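Local coordinates for putative periplasmic or exported protein (Salmonella enterica subsp. enterica serovar Typhimurium, PDB 4GQZ) that probably binds copper in the periplasm and contributes to copper resistance, as a V-shaped dimer, at residues 122-127 and 145-150. Residues are numbered along the deposited sequence; the frame is centred on the assembly and turned at random.
Sequences VWLPRN and IATSDD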
# COMPACT_ATOMS: atom_id res chain seq x y z
N VAL B 122 1.30 -14.17 -1.47
CA VAL B 122 0.91 -13.54 -2.73
C VAL B 122 0.11 -12.27 -2.48
O VAL B 122 -0.61 -12.15 -1.50
CB VAL B 122 0.09 -14.47 -3.63
CG1 VAL B 122 0.96 -15.62 -4.12
CG2 VAL B 122 -1.13 -15.01 -2.89
N TRP B 123 0.24 -11.32 -3.41
CA TRP B 123 -0.50 -10.07 -3.33
C TRP B 123 -1.65 -10.11 -4.33
O TRP B 123 -1.44 -10.26 -5.54
CB TRP B 123 0.43 -8.90 -3.61
CG TRP B 123 1.46 -8.69 -2.51
CD1 TRP B 123 2.76 -9.14 -2.50
CD2 TRP B 123 1.27 -7.98 -1.28
NE1 TRP B 123 3.38 -8.75 -1.33
CE2 TRP B 123 2.49 -8.03 -0.57
CE3 TRP B 123 0.19 -7.31 -0.71
CZ2 TRP B 123 2.65 -7.44 0.68
CZ3 TRP B 123 0.35 -6.72 0.53
CH2 TRP B 123 1.57 -6.79 1.22
N LEU B 124 -2.87 -9.98 -3.82
CA LEU B 124 -4.05 -10.28 -4.60
C LEU B 124 -5.00 -9.08 -4.64
O LEU B 124 -5.04 -8.29 -3.69
CB LEU B 124 -4.76 -11.50 -3.99
CG LEU B 124 -4.00 -12.83 -3.97
CD1 LEU B 124 -4.80 -13.89 -3.26
CD2 LEU B 124 -3.70 -13.30 -5.39
N PRO B 125 -5.78 -8.94 -5.73
CA PRO B 125 -6.81 -7.90 -5.78
C PRO B 125 -7.78 -8.10 -4.62
O PRO B 125 -8.03 -9.24 -4.23
CB PRO B 125 -7.55 -8.17 -7.10
CG PRO B 125 -6.65 -9.08 -7.89
CD PRO B 125 -5.81 -9.83 -6.91
N ARG B 126 -8.29 -7.01 -4.06
CA ARG B 126 -9.23 -7.10 -2.94
C ARG B 126 -10.64 -7.44 -3.42
O ARG B 126 -10.98 -7.21 -4.58
CB ARG B 126 -9.24 -5.77 -2.16
CG ARG B 126 -7.95 -5.51 -1.42
CD ARG B 126 -7.98 -4.20 -0.64
NE ARG B 126 -6.77 -4.04 0.17
CZ ARG B 126 -6.53 -4.68 1.31
NH1 ARG B 126 -7.42 -5.54 1.81
NH2 ARG B 126 -5.41 -4.45 1.97
N ASN B 127 -11.44 -8.00 -2.52
CA ASN B 127 -12.84 -8.33 -2.81
C ASN B 127 -13.04 -9.28 -3.97
O ASN B 127 -14.01 -9.17 -4.71
CB ASN B 127 -13.65 -7.04 -3.01
CG ASN B 127 -13.69 -6.20 -1.76
OD1 ASN B 127 -14.04 -6.68 -0.69
ND2 ASN B 127 -13.32 -4.94 -1.89
N ILE B 145 -10.49 -19.40 -1.75
CA ILE B 145 -9.96 -18.25 -1.06
C ILE B 145 -10.85 -17.04 -1.33
O ILE B 145 -11.65 -17.04 -2.28
CB ILE B 145 -8.51 -17.92 -1.48
CG1 ILE B 145 -8.46 -17.55 -2.97
CG2 ILE B 145 -7.56 -19.07 -1.14
CD1 ILE B 145 -7.17 -16.85 -3.37
N ALA B 146 -10.72 -16.03 -0.49
CA ALA B 146 -11.41 -14.77 -0.73
C ALA B 146 -10.58 -13.64 -0.16
O ALA B 146 -9.76 -13.88 0.72
CB ALA B 146 -12.81 -14.79 -0.12
N THR B 147 -10.76 -12.43 -0.66
CA THR B 147 -9.92 -11.31 -0.24
C THR B 147 -10.75 -10.10 0.20
O THR B 147 -10.41 -8.94 -0.08
CB THR B 147 -8.93 -10.90 -1.35
OG1 THR B 147 -9.67 -10.61 -2.54
CG2 THR B 147 -7.95 -12.02 -1.65
N SER B 148 -11.85 -10.39 0.88
CA SER B 148 -12.67 -9.33 1.45
C SER B 148 -12.06 -8.88 2.77
O SER B 148 -11.08 -9.46 3.24
CB SER B 148 -14.10 -9.81 1.65
OG SER B 148 -14.18 -10.55 2.86
N ASP B 149 -12.61 -7.83 3.38
CA ASP B 149 -12.02 -7.32 4.62
C ASP B 149 -12.10 -8.28 5.80
O ASP B 149 -11.34 -8.14 6.75
CB ASP B 149 -12.62 -5.96 5.01
CG ASP B 149 -12.17 -4.86 4.08
OD1 ASP B 149 -11.14 -5.05 3.40
OD2 ASP B 149 -12.85 -3.82 4.03
N ASP B 150 -13.01 -9.25 5.75
CA ASP B 150 -13.11 -10.22 6.84
C ASP B 150 -12.42 -11.55 6.52
O ASP B 150 -12.52 -12.50 7.30
CB ASP B 150 -14.58 -10.45 7.23
CG ASP B 150 -15.43 -10.95 6.08
OD1 ASP B 150 -15.08 -10.67 4.92
OD2 ASP B 150 -16.45 -11.62 6.34
O HOH W 1 -10.00 -6.45 1.29
O HOH W 2 -14.17 -6.29 2.06
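Thr-147 fits under the turn at 125-127 and grips it through both its side chain and its backbone. Its OG1 donates to Pro-125 O at 2.7 Å, lying in the carbonyl plane on a lone pair; chi1 of 55° sets this hydroxyl between the Thr-147 backbone N and carbonyl carbon. OG1 in turn accepts from Met-128 N, so one buried hydroxyl bridges two backbone groups of the turn. In the reverse direction, Asn-127 N gives a nearly straight bond (168°) to Thr-147 O at 2.8 Å, although the donor stands well above that carbonyl plane. A threonine suits the place because its second branch is apolar: CG2 packs against Leu-124 CB and CD1, each 4.0 Å away. Leu-124 CD1 also meets Ile-145 CD1 at 3.8 Å, the two side chains crossing at about a right angle. These branched aliphatic groups form the apolar, more closely packed part of the contact, which Ile-107 and Val-108 extend beside Leu-124 and Leu-66 beside Ile-145.

Toward Asp-149 the packing gives way to water. Arg-126 NH1 lies 4.1 Å from Asp-149 OD1, which stands well out of the guanidinium plane with no N-H pointing at it, so at most the opposite charges may attract. One water instead accepts from NH1 and donates to Asp-149 OD1, a short carboxylate's acceptor, and Thr-147 O. The long arginine has N-H groups to spare: NH1 also hydrogen-bonds to Ser-44 O and NE to Gly-61 O. Asparagine tolerates the positive phi of Asn-127, whose OD1 takes a second water shared with Asp-149 N.

Leu-124 and Ile-145 thus meet between strands 120-125 and 139-146 of different sheets, consistent with a beta-sandwich as in the E-set clan, with loops 125-127 and 147-149 at its margin.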